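Local coordinates for Lysine/ornithine decarboxylase (Selenomonas ruminantium, PDB 5GJO), which decarboxylates both L-lysine and L-ornithine, giving cadaverine and putrescine, as a homodimer that uses pyridoxal 5'-phosphate as its cofactor, at residues P20-V25 with I285-I290; D162-A167 with L172-I177. The protein carries 2 engineered substitutions. All blocks are in the same frame, centred on the assembly; numbering follows the deposited sequence.

Interaction 1: P20-V25 with I285-I290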
loop_
_atom_site.group_PDB
_atom_site.type_symbol
_atom_site.label_atom_id
_atom_site.label_comp_id
_atom_site.label_asym_id
_atom_site.label_seq_id
_atom_site.Cartn_x
_atom_site.Cartn_y
_atom_site.Cartn_z
ATOM N N PRO A 20 -19.699 -5.015 10.648
ATOM C CA PRO A 20 -18.963 -3.797 10.956
ATOM C C PRO A 20 -18.204 -3.207 9.781
ATOM O O PRO A 20 -17.500 -3.906 9.052
ATOM C CB PRO A 20 -17.905 -4.223 12.005
ATOM C CG PRO A 20 -18.129 -5.642 12.282
ATOM C CD PRO A 20 -19.135 -6.227 11.322
ATOM N N THR A 21 -18.329 -1.916 9.631
ATOM C CA THR A 21 -17.616 -1.184 8.623
ATOM C C THR A 21 -16.149 -1.083 8.963
ATOM O O THR A 21 -15.821 -1.065 10.163
ATOM C CB THR A 21 -18.198 0.215 8.429
ATOM O OG1 THR A 21 -18.233 0.932 9.658
ATOM C CG2 THR A 21 -19.567 0.133 7.840
ATOM N N PRO A 22 -15.274 -0.867 7.986
ATOM C CA PRO A 22 -15.572 -0.828 6.569
ATOM C C PRO A 22 -15.641 -2.247 5.996
ATOM O O PRO A 22 -14.938 -3.209 6.440
ATOM C CB PRO A 22 -14.342 -0.120 6.012
ATOM C CG PRO A 22 -13.247 -0.555 6.964
ATOM C CD PRO A 22 -13.868 -0.623 8.265
ATOM N N PHE A 23 -16.398 -2.405 4.931
ATOM C CA PHE A 23 -16.374 -3.610 4.137
ATOM C C PHE A 23 -16.704 -3.345 2.722
ATOM O O PHE A 23 -17.450 -2.362 2.427
ATOM C CB PHE A 23 -17.344 -4.644 4.735
ATOM C CG PHE A 23 -18.782 -4.179 4.838
ATOM C CD1 PHE A 23 -19.691 -4.411 3.820
ATOM C CD2 PHE A 23 -19.217 -3.551 5.978
ATOM C CE1 PHE A 23 -21.013 -3.958 3.959
ATOM C CE2 PHE A 23 -20.517 -3.130 6.110
ATOM C CZ PHE A 23 -21.374 -3.304 5.073
ATOM N N LEU A 24 -16.212 -4.216 1.845
ATOM C CA LEU A 24 -16.600 -4.223 0.447
ATOM C C LEU A 24 -17.726 -5.182 0.220
ATOM O O LEU A 24 -17.801 -6.225 0.884
ATOM C CB LEU A 24 -15.439 -4.617 -0.439
ATOM C CG LEU A 24 -14.242 -3.637 -0.407
ATOM C CD1 LEU A 24 -12.987 -4.325 -0.816
ATOM C CD2 LEU A 24 -14.440 -2.445 -1.312
ATOM N N VAL A 25 -18.567 -4.910 -0.757
ATOM C CA VAL A 25 -19.639 -5.813 -1.146
ATOM C C VAL A 25 -19.507 -6.082 -2.658
ATOM O O VAL A 25 -19.508 -5.101 -3.477
ATOM C CB VAL A 25 -21.035 -5.229 -0.853
ATOM C CG1 VAL A 25 -22.124 -6.163 -1.319
ATOM C CG2 VAL A 25 -21.195 -4.814 0.620
ATOM N N ILE A 285 -14.257 12.140 9.108
ATOM C CA ILE A 285 -13.275 11.072 9.187
ATOM C C ILE A 285 -13.977 9.750 9.004
ATOM O O ILE A 285 -14.935 9.442 9.710
ATOM C CB ILE A 285 -12.519 11.083 10.541
ATOM C CG1 ILE A 285 -11.802 12.416 10.684
ATOM C CG2 ILE A 285 -11.483 9.966 10.558
ATOM C CD1 ILE A 285 -10.935 12.804 9.543
ATOM N N LEU A 286 -13.528 8.990 7.987
ATOM C CA LEU A 286 -14.097 7.655 7.676
ATOM C C LEU A 286 -13.274 6.519 8.247
ATOM O O LEU A 286 -12.152 6.750 8.556
ATOM C CB LEU A 286 -14.199 7.457 6.138
ATOM C CG LEU A 286 -14.973 8.597 5.427
ATOM C CD1 LEU A 286 -14.973 8.311 3.939
ATOM C CD2 LEU A 286 -16.380 8.643 5.971
ATOM N N ASP A 287 -13.866 5.320 8.394
ATOM C CA ASP A 287 -13.164 4.178 8.847
ATOM C C ASP A 287 -12.409 3.376 7.799
ATOM O O ASP A 287 -11.781 2.365 8.164
ATOM C CB ASP A 287 -13.948 3.321 9.839
ATOM C CG ASP A 287 -15.239 2.713 9.260
ATOM O OD1 ASP A 287 -15.465 2.704 8.034
ATOM O OD2 ASP A 287 -16.045 2.188 10.092
ATOM N N GLU A 288 -12.359 3.874 6.595
ATOM C CA GLU A 288 -11.521 3.386 5.533
ATOM C C GLU A 288 -10.789 4.549 4.902
ATOM O O GLU A 288 -11.367 5.617 4.714
ATOM C CB GLU A 288 -12.296 2.580 4.491
ATOM C CG GLU A 288 -11.436 1.849 3.447
ATOM C CD GLU A 288 -10.733 0.579 3.922
ATOM O OE1 GLU A 288 -10.141 -0.089 3.053
ATOM O OE2 GLU A 288 -10.823 0.220 5.150
ATOM N N GLY A 289 -9.554 4.354 4.493
ATOM C CA GLY A 289 -8.767 5.501 3.929
ATOM C C GLY A 289 -7.706 5.071 2.902
ATOM O O GLY A 289 -7.745 3.961 2.284
ATOM N N ILE A 290 -6.728 5.950 2.741
ATOM C CA ILE A 290 -5.742 5.878 1.671
ATOM C C ILE A 290 -4.756 4.726 1.850
ATOM O O ILE A 290 -4.140 4.298 0.861
ATOM C CB ILE A 290 -5.035 7.216 1.513
ATOM C CG1 ILE A 290 -4.480 7.346 0.085
ATOM C CG2 ILE A 290 -3.925 7.352 2.555
ATOM C CD1 ILE A 290 -4.077 8.729 -0.292
#
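Pro22 presents its ring to the consecutive acidic residues Asp287 and Glu288, and Pro22 and Asp287 have the most surface buried by the contact. The proline CG lies 3.5 Å from the main-chain O of Asp287 and 3.1 Å from OE2 of Glu288, so the ring meets oxygen on both residues. The carboxylate of Asp287 reaches past the ring to the preceding residue: Thr21 OG1 donates a hydrogen bond to Asp287 OD2 at 2.6 Å, received by the syn lone pair of that oxygen. With CG between its backbone N and carbonyl carbon (chi1 63°), the carboxylate is directed toward Thr21 and Pro22, and Asp287 OD1 lies 3.7 Å from Pro22 CB. Thr21 and Pro22, joined by a cis peptide bond, both turn CB toward segment 285-290. Glu288 comes at the proline about at right angles; Glu288 CB lies 3.7 Å from Pro22 CB, and the bend at chi2 (76°) folds the chain so that OE2 reaches the ring, while OE1 accepts a bond from the backbone N of Cys293.

Strand 266-276 supplies further partners: Asp287 OD1 is bonded to Thr270 OG1 and to the N of Ser271, and Thr21 OG1 also pairs with Ser271 OG. Arg101 of the second subunit packs on Pro22. With an alanine in place of Asp287, the hydroxyls of Thr21 and Thr270 and the Ser271 N-H would probably lose their carboxylate partner, and the proline ring part of its cover. In the beta domain that accompanies the barrel in this family, the contact joins residues just before strand 23-26 to those just after strand 283-286, and its chemistry implies that one buried carboxylate, gripped through both oxygens, is probably held in a fixed orientation beside the proline.

Interaction 2: D162-A167 with L172-I177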
loop_
_atom_site.group_PDB
_atom_site.type_symbol
_atom_site.label_atom_id
_atom_site.label_comp_id
_atom_site.label_asym_id
_atom_site.label_seq_id
_atom_site.Cartn_x
_atom_site.Cartn_y
_atom_site.Cartn_z
ATOM N N ASP A 162 13.473 -11.846 -33.539
ATOM C CA ASP A 162 14.734 -12.308 -32.954
ATOM C C ASP A 162 14.621 -12.923 -31.570
ATOM O O ASP A 162 15.305 -13.913 -31.234
ATOM C CB ASP A 162 15.787 -11.199 -32.896
ATOM C CG ASP A 162 16.245 -10.712 -34.293
ATOM O OD1 ASP A 162 16.197 -11.486 -35.262
ATOM O OD2 ASP A 162 16.600 -9.509 -34.405
ATOM N N LEU A 163 13.782 -12.337 -30.693
ATOM C CA LEU A 163 13.533 -12.948 -29.427
ATOM C C LEU A 163 12.802 -14.318 -29.511
ATOM O O LEU A 163 13.171 -15.239 -28.758
ATOM C CB LEU A 163 12.743 -11.966 -28.492
ATOM C CG LEU A 163 13.602 -10.871 -27.920
ATOM C CD1 LEU A 163 12.663 -9.740 -27.419
ATOM C CD2 LEU A 163 14.480 -11.352 -26.768
ATOM N N LEU A 164 11.795 -14.415 -30.361
ATOM C CA LEU A 164 11.105 -15.659 -30.540
ATOM C C LEU A 164 12.100 -16.741 -31.096
ATOM O O LEU A 164 12.092 -17.880 -30.654
ATOM C CB LEU A 164 9.959 -15.501 -31.460
ATOM C CG LEU A 164 8.703 -14.790 -30.883
ATOM C CD1 LEU A 164 7.649 -14.575 -31.931
ATOM C CD2 LEU A 164 8.144 -15.605 -29.705
ATOM N N LYS A 165 12.928 -16.344 -32.065
ATOM C CA LYS A 165 13.918 -17.281 -32.637
ATOM C C LYS A 165 14.902 -17.709 -31.561
ATOM O O LYS A 165 15.194 -18.893 -31.478
ATOM C CB LYS A 165 14.525 -16.711 -33.929
ATOM C CG LYS A 165 15.442 -17.623 -34.730
ATOM C CD LYS A 165 14.716 -18.865 -35.209
ATOM C CE LYS A 165 15.435 -19.610 -36.322
ATOM N NZ LYS A 165 14.318 -20.329 -37.020
ATOM N N ALA A 166 15.389 -16.821 -30.666
ATOM C CA ALA A 166 16.266 -17.228 -29.571
ATOM C C ALA A 166 15.577 -18.153 -28.575
ATOM O O ALA A 166 16.193 -19.064 -27.931
ATOM C CB ALA A 166 16.862 -16.019 -28.857
ATOM N N ALA A 167 14.307 -17.857 -28.287
ATOM C CA ALA A 167 13.591 -18.720 -27.380
ATOM C C ALA A 167 13.457 -20.110 -28.009
ATOM O O ALA A 167 13.636 -21.099 -27.305
ATOM C CB ALA A 167 12.161 -18.194 -27.125
ATOM N N LEU A 172 12.182 -23.570 -26.241
ATOM C CA LEU A 172 10.805 -23.078 -25.988
ATOM C C LEU A 172 9.996 -23.108 -27.220
ATOM O O LEU A 172 10.532 -23.098 -28.334
ATOM C CB LEU A 172 10.866 -21.646 -25.364
ATOM C CG LEU A 172 11.668 -21.585 -24.032
ATOM C CD1 LEU A 172 12.012 -20.157 -23.642
ATOM C CD2 LEU A 172 10.888 -22.227 -22.883
ATOM N N HIS A 173 8.659 -23.087 -27.095
ATOM C CA HIS A 173 7.848 -23.089 -28.224
ATOM C C HIS A 173 7.458 -21.642 -28.568
ATOM O O HIS A 173 6.744 -21.018 -27.780
ATOM C CB HIS A 173 6.601 -23.943 -28.035
ATOM C CG HIS A 173 5.641 -23.851 -29.182
ATOM N ND1 HIS A 173 4.281 -23.791 -29.019
ATOM C CD2 HIS A 173 5.842 -23.933 -30.510
ATOM C CE1 HIS A 173 3.694 -23.714 -30.192
ATOM N NE2 HIS A 173 4.621 -23.803 -31.115
ATOM N N ALA A 174 7.907 -21.144 -29.715
ATOM C CA ALA A 174 7.598 -19.790 -30.173
ATOM C C ALA A 174 6.180 -19.731 -30.687
ATOM O O ALA A 174 5.865 -20.095 -31.849
ATOM C CB ALA A 174 8.621 -19.353 -31.218
ATOM N N MET A 175 5.262 -19.297 -29.796
ATOM C CA MET A 175 3.847 -19.493 -30.017
ATOM C C MET A 175 3.142 -18.269 -30.589
ATOM O O MET A 175 2.138 -18.350 -31.359
ATOM C CB MET A 175 3.166 -19.877 -28.673
ATOM C CG MET A 175 1.732 -20.306 -28.937
ATOM S SD MET A 175 0.863 -20.523 -27.395
ATOM C CE MET A 175 0.089 -22.070 -27.869
ATOM N N GLY A 176 3.645 -17.103 -30.205
ATOM C CA GLY A 176 3.008 -15.889 -30.693
ATOM C C GLY A 176 3.474 -14.575 -30.076
ATOM O O GLY A 176 4.590 -14.468 -29.534
ATOM N N ILE A 177 2.576 -13.617 -30.191
ATOM C CA ILE A 177 2.835 -12.228 -29.830
ATOM C C ILE A 177 1.722 -11.753 -28.867
ATOM O O ILE A 177 0.554 -12.114 -29.021
ATOM C CB ILE A 177 2.907 -11.373 -31.046
ATOM C CG1 ILE A 177 4.091 -11.877 -31.937
ATOM C CG2 ILE A 177 3.186 -9.913 -30.699
ATOM C CD1 ILE A 177 4.228 -11.153 -33.243
#
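Leu164 lays its side chain over Ala174, with CD2 4.1 Å from the alanine CB, at the packing layer between helix and sheet in a beta-alpha-beta unit of the pyridoxal-phosphate-binding barrel. In this unit, strand 133-137, helix 160-169 and strand 173-178 follow one another, and the contact brackets the turn from the helix into the second strand. The axes of the two short segments approach to 7.6 Å and run at 147°, roughly antiparallel, as expected where a helix returns the chain to the start of the next parallel strand.

Beyond Ala174 the same leucine extends along the strand. CG stands anti to its own carbonyl carbon (chi1 -75°), and from there the branches spread over the main chain of Gly176, Leu164 CD2 coming to 3.7 Å from Gly176 O; CD1 just touches Ile177 CG1. The small CB of Ala174, which points toward the helix, also rests against the main-chain O of Leu164, consistent with the close approach of the backbones, the CA atoms of Leu164 and Ala174 being 5.4 Å apart. Val136 of the neighbouring strand, together with Met210 and Leu212 from a loop, adds to the apolar surroundings of Leu164, while Ile177 packs on Leu201 and Phe202 of helix 189-207.

Nearly one turn on, the sizes are exchanged: Ala167 CB on the helix meets Leu172 CD1 at 4.0 Å. Val134 of the adjacent strand 133-137 and Phe116 of strand 113-116, one further along the sheet, also touch this alanine, so it is enclosed between helix and sheet. Here the backbone also joins the segments near the end of the helix: the N-H of Leu172 hydrogen-bonds to Ala167 O over 3.1 Å, with an angle of 148° at the hydrogen.

How the interactions relate
From the N terminus, the chain leaves helix 9-18 and enters residues 20-25, which wait some 260 residues for their partner at 285-290. Within that long loop it builds the parallel strands of the barrel, and there interaction 2 closes a short loop of its own, with four residues separating helix segment 162-167 from strand segment 172-177. Interaction 2 is therefore wholly enclosed by interaction 1, and the two do not cross. They lie on opposite sides of the chain's centre, about 47 Å apart between centres, without touching. Interaction 1 links the approach to strand 23-26 with the exit from strand 283-286, both paired with strand 266-276, whereas interaction 2 fastens one helix against the barrel wall.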